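Local coordinates for protein phenylacetaldehyde dehydrogenase (Burkholderia cenocepacia, PDB 4O5H) that probably catalyses the NAD+-dependent oxidation of phenylacetaldehyde to phenylacetic acid, as a member of the aldehyde dehydrogenase family, at residues A[181-184]-A[189-192]; A[193-198]-A[205-210]; A[374-379]-A[399-404]. All blocks are in the same frame, centred on the assembly; numbering follows the deposited sequence.

Contacts 1 and 2 are consecutive parts of one beta-alpha-beta unit and share helix 187-201; their centres lie about 7 Å apart. They also touch: Ile182 CG2 packs on Lys194 CG at 3.6 Å, and Ile182 O lies 3.5 Å from Ala210 CB. Contact 3 belongs to the other large sheet of the chain, with its centre about 32 Å from that of contact 1 and about 38 Å from that of contact 2. The nearest atoms of contacts 1 and 3 are about 15 Å apart. The nearest atoms of contacts 2 and 3 are about 23 Å apart. The bound sodium ion, at the site formed by Val51, Asp119 and Asp212, is about 12 Å from the side chain of Pro183 in contact 1.

Contact 1 (A[181-184]-A[189-192]); sequences IIPW and LMAA
Where strand 166-181 gives way to helix 187-201 in a beta-alpha-beta unit, Ile182 and Pro183 of the connecting loop rest on Met190 and Ala191 of the helix. Ile182 does most of the touching, with both of its branches. Its CG1 lies between the backbone N and the carbonyl carbon (chi1 56°), and the extended chain beyond it carries CD1 onto the helix backbone, 3.6 Å from Ala191 N and 3.9 Å from Ala191 CB. The shorter branch, Ile182 CG2, lies against Met190, 4.1 Å from Met190 CB.

Pro183 extends the apolar patch through CD, which is 4.0 Å from Met190 CG, the two side chains crossing at about a right angle. Bends at the second and third torsions then lead the Met190 thioether away from the loop. No hydrogen bond passes between the two segments; across this contact they meet by van der Waals packing. Leu207 of strand 204-208 meets both Ile182 and Ala191. Such a buried strand-turn-helix passage is characteristic of Rossmann-type folds; in aldehyde dehydrogenases the Pro-Trp pair here begins a family sequence motif that, in relatives, lies near the active site.

Contact 2 (A[193-198]-A[205-210]); sequences WKIAPA and VVLKPA
Ile195 and Ala198, one turn apart, present helix 187-201 to Val205 and Leu207 of strand 204-208. Just before them, Lys194 starts out toward the strand, but its chain turns off: NZ forms a salt bridge with Glu491 OE2 and a hydrogen bond to Thr260 OG1, which probably offsets its buried charge.

Ile195 is the side chain that meets both strand residues. Its CG1 sits beside the backbone N (chi1 -67°), and the extended second torsion sends CD1 forward until it is 4.0 Å from Leu207 CD2; these two side chains cross at about a right angle. Farther back, Ile195 CG1 lies 4.3 Å from Val205 CG1, a looser approach. At Pro197 the helix kinks, because the proline N has no bond to the preceding turn.

Ala198 brings a short methyl group directly toward the strand. Its CB is 3.5 Å from Val205 CG2, tighter than usual for two carbons. With Val205 CG1 anti to the backbone N (chi1 -171°), it is CG2, beside that N, that faces the alanine.

The helix and strand segments run antiparallel, at 176°, with their axes 9.6 Å apart, as expected for the second strand of a beta-alpha-beta crossover, parallel to 166-181. At the end of the strand, Lys208 NZ bonds to Pro209 O at 2.8 Å and also to Gly239 O.

Val206 points to the other side of the sheet and packs on helix 67-82, while its backbone pairs with strand 166-181. Ile195 also reaches Phe139 of helix 124-145, and Leu207 touches Ala217 of helix 215-227, so the interface lies buried between the sheet and its surrounding helices.

Contact 3 (A[374-379]-A[399-404]); sequences SGFGEG and TVLVDT
Phe376, near the C-terminal end of helix 362-378, and Leu401, on strand 399-402, cross at about a right angle and meet through one ring carbon and one methyl: Phe376 CE1 is 4.0 Å from Leu401 CD2. The phenylalanine leaves its backbone heading away from the strand, but with CG beside the backbone N (chi1 -66°) its ring swings back over the interval between the two elements. Leu401 leaves its backbone toward the helix. Its extended second torsion carries CD1 outward along the side chain, to 4.9 Å from Gly375 CA, while CD2 branches off to the ring. The absence of a side chain at Gly375 lets the leucine come this close to the helix backbone. Ala382 of strand 381-384 touches both Phe376 and Leu401 and completes the small apolar cluster.

At the end nearer solvent, backbone atoms take over. Gly379 leaves the helix in a Schellman motif, with a positive phi of 113° and its N bonded to Phe376 O at 3.0 Å. Its carbonyl then comes near the turn that follows the strand: Gly379 O is 4.2 Å from Asp403 CB and 4.0 Å from Asp403 O. The carboxylate of Asp403 is engaged outside the contact, its OD2 forming a salt bridge with Arg381 NE.

The strand belongs to the seven-stranded sheet, probably the core of the catalytic domain as in other aldehyde dehydrogenases, and it is flanked there by 381-384 and 419-425. No hydrogen bond crosses between 374-379 and 399-404. Direct cohesion is therefore probably mostly dispersion, led by Phe376 and Leu401, while the two carbonyl oxygens on the solvent side, both acceptors, cannot bond to each other, and the aspartate's charge is probably balanced by Arg381.

Contact 1 (A[181-184]-A[189-192])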
loop_
_atom_site.group_PDB
_atom_site.type_symbol
_atom_site.label_atom_id
_atom_site.label_comp_id
_atom_site.label_asym_id
_atom_site.label_seq_id
_atom_site.Cartn_x
_atom_site.Cartn_y
_atom_site.Cartn_z
ATOM N N ILE A 181 5.339 -6.989 12.883
ATOM C CA ILE A 181 6.119 -8.211 12.952
ATOM C C ILE A 181 7.483 -7.828 12.471
ATOM O O ILE A 181 7.653 -7.328 11.361
ATOM C CB ILE A 181 5.550 -9.306 12.035
ATOM C CG1 ILE A 181 4.172 -9.727 12.544
ATOM C CG2 ILE A 181 6.502 -10.519 11.963
ATOM C CD1 ILE A 181 3.418 -10.625 11.583
ATOM N N ILE A 182 8.479 -8.105 13.293
ATOM C CA ILE A 182 9.817 -7.690 12.972
ATOM C C ILE A 182 10.878 -8.773 13.047
ATOM O O ILE A 182 10.723 -9.792 13.736
ATOM C CB ILE A 182 10.226 -6.538 13.862
ATOM C CG1 ILE A 182 10.105 -6.908 15.298
ATOM C CG2 ILE A 182 9.389 -5.297 13.536
ATOM C CD1 ILE A 182 10.811 -5.899 16.133
ATOM N N PRO A 183 11.956 -8.565 12.288
ATOM C CA PRO A 183 13.013 -9.557 12.203
ATOM C C PRO A 183 14.000 -9.425 13.352
ATOM O O PRO A 183 13.853 -8.583 14.226
ATOM C CB PRO A 183 13.652 -9.252 10.843
ATOM C CG PRO A 183 13.549 -7.802 10.746
ATOM C CD PRO A 183 12.291 -7.394 11.493
ATOM N N TRP A 184 14.989 -10.296 13.337
ATOM C CA TRP A 184 15.917 -10.459 14.417
ATOM C C TRP A 184 17.205 -9.698 14.248
ATOM O O TRP A 184 18.049 -9.715 15.154
ATOM C CB TRP A 184 16.238 -11.952 14.594
ATOM C CG TRP A 184 16.534 -12.670 13.289
ATOM C CD1 TRP A 184 15.669 -13.465 12.591
ATOM C CD2 TRP A 184 17.756 -12.657 12.543
ATOM N NE1 TRP A 184 16.282 -13.954 11.460
ATOM C CE2 TRP A 184 17.573 -13.496 11.423
ATOM C CE3 TRP A 184 18.990 -12.064 12.733
ATOM C CZ2 TRP A 184 18.547 -13.681 10.473
ATOM C CZ3 TRP A 184 19.990 -12.268 11.776
ATOM C CH2 TRP A 184 19.775 -13.088 10.679
ATOM N N LEU A 189 15.827 -1.555 17.195
ATOM C CA LEU A 189 15.683 -0.484 16.235
ATOM C C LEU A 189 14.433 -0.689 15.341
ATOM O O LEU A 189 13.670 0.268 15.115
ATOM C CB LEU A 189 16.924 -0.383 15.392
ATOM C CG LEU A 189 16.975 0.736 14.334
ATOM C CD1 LEU A 189 16.852 2.088 14.991
ATOM C CD2 LEU A 189 18.255 0.644 13.531
ATOM N N MET A 190 14.207 -1.922 14.892
ATOM C CA MET A 190 13.062 -2.219 14.050
ATOM C C MET A 190 11.768 -2.075 14.855
ATOM O O MET A 190 10.741 -1.648 14.317
ATOM C CB MET A 190 13.167 -3.642 13.436
ATOM C CG MET A 190 14.234 -3.973 12.370
ATOM S SD MET A 190 14.214 -2.864 10.985
ATOM C CE MET A 190 15.240 -1.517 11.614
ATOM N N ALA A 191 11.795 -2.414 16.142
ATOM C CA ALA A 191 10.630 -2.221 17.005
ATOM C C ALA A 191 10.280 -0.741 17.044
ATOM O O ALA A 191 9.100 -0.354 16.951
ATOM C CB ALA A 191 10.904 -2.744 18.417
ATOM N N ALA A 192 11.301 0.086 17.205
ATOM C CA ALA A 192 11.094 1.531 17.228
ATOM C C ALA A 192 10.529 2.035 15.905
ATOM O O ALA A 192 9.591 2.849 15.890
ATOM C CB ALA A 192 12.380 2.248 17.558
#

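Contact 2 (A[193-198]-A[205-210])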
loop_
_atom_site.group_PDB
_atom_site.type_symbol
_atom_site.label_atom_id
_atom_site.label_comp_id
_atom_site.label_asym_id
_atom_site.label_seq_id
_atom_site.Cartn_x
_atom_site.Cartn_y
_atom_site.Cartn_z
ATOM N N TRP A 193 11.088 1.563 14.796
ATOM C CA TRP A 193 10.590 1.995 13.500
ATOM C C TRP A 193 9.098 1.696 13.314
ATOM O O TRP A 193 8.416 2.467 12.675
ATOM C CB TRP A 193 11.328 1.322 12.383
ATOM C CG TRP A 193 12.681 1.815 12.185
ATOM C CD1 TRP A 193 13.370 2.705 12.937
ATOM C CD2 TRP A 193 13.550 1.401 11.168
ATOM N NE1 TRP A 193 14.623 2.869 12.444
ATOM C CE2 TRP A 193 14.751 2.093 11.335
ATOM C CE3 TRP A 193 13.394 0.563 10.053
ATOM C CZ2 TRP A 193 15.824 1.947 10.461
ATOM C CZ3 TRP A 193 14.450 0.418 9.169
ATOM C CH2 TRP A 193 15.665 1.097 9.398
ATOM N N LYS A 194 8.603 0.605 13.859
ATOM C CA LYS A 194 7.181 0.254 13.695
ATOM C C LYS A 194 6.322 0.939 14.726
ATOM O O LYS A 194 5.190 1.301 14.457
ATOM C CB LYS A 194 6.939 -1.238 13.876
ATOM C CG LYS A 194 7.760 -2.173 13.018
ATOM C CD LYS A 194 7.464 -2.058 11.570
ATOM C CE LYS A 194 7.902 -3.319 10.836
ATOM N NZ LYS A 194 8.334 -2.935 9.469
ATOM N N ILE A 195 6.799 1.026 15.948
ATOM C CA ILE A 195 5.958 1.539 17.042
ATOM C C ILE A 195 5.866 3.079 16.998
ATOM O O ILE A 195 4.808 3.627 17.229
ATOM C CB ILE A 195 6.515 1.081 18.416
ATOM C CG1 ILE A 195 6.367 -0.433 18.559
ATOM C CG2 ILE A 195 5.809 1.783 19.577
ATOM C CD1 ILE A 195 7.111 -0.985 19.768
ATOM N N ALA A 196 6.991 3.760 16.717
ATOM C CA ALA A 196 7.014 5.217 16.873
ATOM C C ALA A 196 5.983 5.944 15.985
ATOM O O ALA A 196 5.247 6.784 16.467
ATOM C CB ALA A 196 8.399 5.791 16.718
ATOM N N PRO A 197 5.881 5.573 14.710
ATOM C CA PRO A 197 4.912 6.273 13.879
ATOM C C PRO A 197 3.491 5.976 14.289
ATOM O O PRO A 197 2.611 6.824 14.117
ATOM C CB PRO A 197 5.172 5.741 12.466
ATOM C CG PRO A 197 6.444 4.993 12.513
ATOM C CD PRO A 197 6.756 4.681 13.947
ATOM N N ALA A 198 3.262 4.789 14.816
ATOM C CA ALA A 198 1.956 4.421 15.362
ATOM C C ALA A 198 1.557 5.281 16.534
ATOM O O ALA A 198 0.453 5.814 16.579
ATOM C CB ALA A 198 1.960 2.964 15.773
ATOM N N VAL A 205 -0.916 -0.772 19.018
ATOM C CA VAL A 205 0.021 -1.693 18.402
ATOM C C VAL A 205 0.088 -3.012 19.138
ATOM O O VAL A 205 0.152 -3.039 20.363
ATOM C CB VAL A 205 1.477 -1.147 18.456
ATOM C CG1 VAL A 205 2.430 -2.011 17.627
ATOM C CG2 VAL A 205 1.578 0.241 17.899
ATOM N N VAL A 206 0.087 -4.106 18.382
ATOM C CA VAL A 206 0.534 -5.392 18.856
ATOM C C VAL A 206 1.862 -5.699 18.144
ATOM O O VAL A 206 1.899 -5.864 16.923
ATOM C CB VAL A 206 -0.483 -6.499 18.581
ATOM C CG1 VAL A 206 0.019 -7.829 19.119
ATOM C CG2 VAL A 206 -1.831 -6.144 19.195
ATOM N N LEU A 207 2.929 -5.807 18.924
ATOM C CA LEU A 207 4.262 -6.103 18.399
ATOM C C LEU A 207 4.641 -7.564 18.630
ATOM O O LEU A 207 4.467 -8.079 19.738
ATOM C CB LEU A 207 5.317 -5.245 19.099
ATOM C CG LEU A 207 6.756 -5.484 18.597
ATOM C CD1 LEU A 207 6.933 -4.927 17.193
ATOM C CD2 LEU A 207 7.777 -4.876 19.515
ATOM N N LYS A 208 5.106 -8.231 17.577
ATOM C CA LYS A 208 5.625 -9.597 17.664
ATOM C C LYS A 208 7.125 -9.558 17.325
ATOM O O LYS A 208 7.504 -9.571 16.175
ATOM C CB LYS A 208 4.915 -10.530 16.688
ATOM C CG LYS A 208 4.725 -11.973 17.177
ATOM C CD LYS A 208 5.955 -12.784 17.503
ATOM C CE LYS A 208 6.426 -13.470 16.237
ATOM N NZ LYS A 208 7.787 -14.010 16.323
ATOM N N PRO A 209 7.977 -9.513 18.325
ATOM C CA PRO A 209 9.415 -9.602 18.012
ATOM C C PRO A 209 9.792 -10.983 17.458
ATOM O O PRO A 209 9.079 -11.965 17.647
ATOM C CB PRO A 209 10.102 -9.358 19.368
ATOM C CG PRO A 209 9.039 -9.343 20.372
ATOM C CD PRO A 209 7.707 -9.319 19.744
ATOM N N ALA A 210 10.917 -11.045 16.782
ATOM C CA ALA A 210 11.373 -12.295 16.221
ATOM C C ALA A 210 11.549 -13.334 17.342
ATOM O O ALA A 210 12.007 -12.993 18.435
ATOM C CB ALA A 210 12.686 -12.066 15.488
#

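Contact 3 (A[374-379]-A[399-404])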
loop_
_atom_site.group_PDB
_atom_site.type_symbol
_atom_site.label_atom_id
_atom_site.label_comp_id
_atom_site.label_asym_id
_atom_site.label_seq_id
_atom_site.Cartn_x
_atom_site.Cartn_y
_atom_site.Cartn_z
ATOM N N SER A 374 27.354 -23.908 -2.161
ATOM C CA SER A 374 26.720 -23.838 -3.452
ATOM C C SER A 374 27.563 -23.035 -4.487
ATOM O O SER A 374 27.694 -23.449 -5.628
ATOM C CB SER A 374 25.323 -23.246 -3.259
ATOM O OG SER A 374 24.949 -22.398 -4.287
ATOM N N GLY A 375 28.112 -21.901 -4.072
ATOM C CA GLY A 375 28.986 -21.079 -4.895
ATOM C C GLY A 375 30.207 -21.848 -5.358
ATOM O O GLY A 375 30.530 -21.845 -6.563
ATOM N N PHE A 376 30.867 -22.534 -4.417
ATOM C CA PHE A 376 32.020 -23.369 -4.747
ATOM C C PHE A 376 31.624 -24.437 -5.755
ATOM O O PHE A 376 32.299 -24.625 -6.763
ATOM C CB PHE A 376 32.627 -24.056 -3.515
ATOM C CG PHE A 376 33.254 -23.118 -2.521
ATOM C CD1 PHE A 376 33.982 -22.008 -2.940
ATOM C CD2 PHE A 376 33.142 -23.366 -1.151
ATOM C CE1 PHE A 376 34.569 -21.160 -2.019
ATOM C CE2 PHE A 376 33.740 -22.525 -0.231
ATOM C CZ PHE A 376 34.440 -21.408 -0.669
ATOM N N GLY A 377 30.510 -25.095 -5.497
ATOM C CA GLY A 377 29.977 -26.096 -6.403
ATOM C C GLY A 377 29.736 -25.590 -7.822
ATOM O O GLY A 377 29.816 -26.352 -8.761
ATOM N N GLU A 378 29.425 -24.310 -7.986
ATOM C CA GLU A 378 29.166 -23.754 -9.317
ATOM C C GLU A 378 30.384 -23.106 -9.952
ATOM O O GLU A 378 30.300 -22.635 -11.089
ATOM C CB GLU A 378 28.014 -22.756 -9.268
ATOM C CG GLU A 378 26.686 -23.391 -8.903
ATOM C CD GLU A 378 25.514 -22.432 -9.099
ATOM O OE1 GLU A 378 25.179 -21.656 -8.243
ATOM O OE2 GLU A 378 24.939 -22.448 -10.187
ATOM N N GLY A 379 31.513 -23.088 -9.254
ATOM C CA GLY A 379 32.773 -22.622 -9.865
ATOM C C GLY A 379 33.316 -21.323 -9.290
ATOM O O GLY A 379 34.334 -20.827 -9.747
ATOM N N THR A 399 33.451 -13.558 3.973
ATOM C CA THR A 399 33.737 -14.300 2.780
ATOM C C THR A 399 33.556 -13.452 1.525
ATOM O O THR A 399 32.539 -12.752 1.364
ATOM C CB THR A 399 32.826 -15.535 2.744
ATOM O OG1 THR A 399 33.135 -16.343 3.871
ATOM C CG2 THR A 399 33.053 -16.345 1.519
ATOM N N VAL A 400 34.562 -13.475 0.651
ATOM C CA VAL A 400 34.497 -12.768 -0.627
ATOM C C VAL A 400 34.675 -13.770 -1.753
ATOM O O VAL A 400 35.690 -14.477 -1.808
ATOM C CB VAL A 400 35.607 -11.717 -0.744
ATOM C CG1 VAL A 400 35.555 -11.001 -2.102
ATOM C CG2 VAL A 400 35.463 -10.697 0.383
ATOM N N LEU A 401 33.669 -13.861 -2.616
ATOM C CA LEU A 401 33.666 -14.769 -3.736
ATOM C C LEU A 401 33.869 -14.021 -5.032
ATOM O O LEU A 401 33.216 -13.004 -5.286
ATOM C CB LEU A 401 32.348 -15.539 -3.792
ATOM C CG LEU A 401 31.982 -16.397 -2.565
ATOM C CD1 LEU A 401 30.633 -17.054 -2.726
ATOM C CD2 LEU A 401 33.062 -17.439 -2.353
ATOM N N VAL A 402 34.783 -14.551 -5.857
ATOM C CA VAL A 402 35.040 -14.043 -7.200
ATOM C C VAL A 402 34.873 -15.165 -8.227
ATOM O O VAL A 402 34.640 -16.305 -7.874
ATOM C CB VAL A 402 36.438 -13.416 -7.328
ATOM C CG1 VAL A 402 36.568 -12.255 -6.365
ATOM C CG2 VAL A 402 37.539 -14.442 -7.095
ATOM N N ASP A 403 34.967 -14.808 -9.500
ATOM C CA ASP A 403 34.723 -15.728 -10.609
ATOM C C ASP A 403 33.289 -16.176 -10.581
ATOM O O ASP A 403 32.953 -17.294 -10.981
ATOM C CB ASP A 403 35.644 -16.956 -10.591
ATOM C CG ASP A 403 37.128 -16.606 -10.709
ATOM O OD1 ASP A 403 37.462 -15.538 -11.227
ATOM O OD2 ASP A 403 37.941 -17.443 -10.292
ATOM N N THR A 404 32.426 -15.299 -10.106
ATOM C CA THR A 404 30.991 -15.589 -10.086
ATOM C C THR A 404 30.338 -15.108 -11.366
ATOM O O THR A 404 30.899 -14.298 -12.079
ATOM C CB THR A 404 30.304 -14.893 -8.923
ATOM O OG1 THR A 404 30.636 -13.498 -8.947
ATOM C CG2 THR A 404 30.740 -15.494 -7.598
#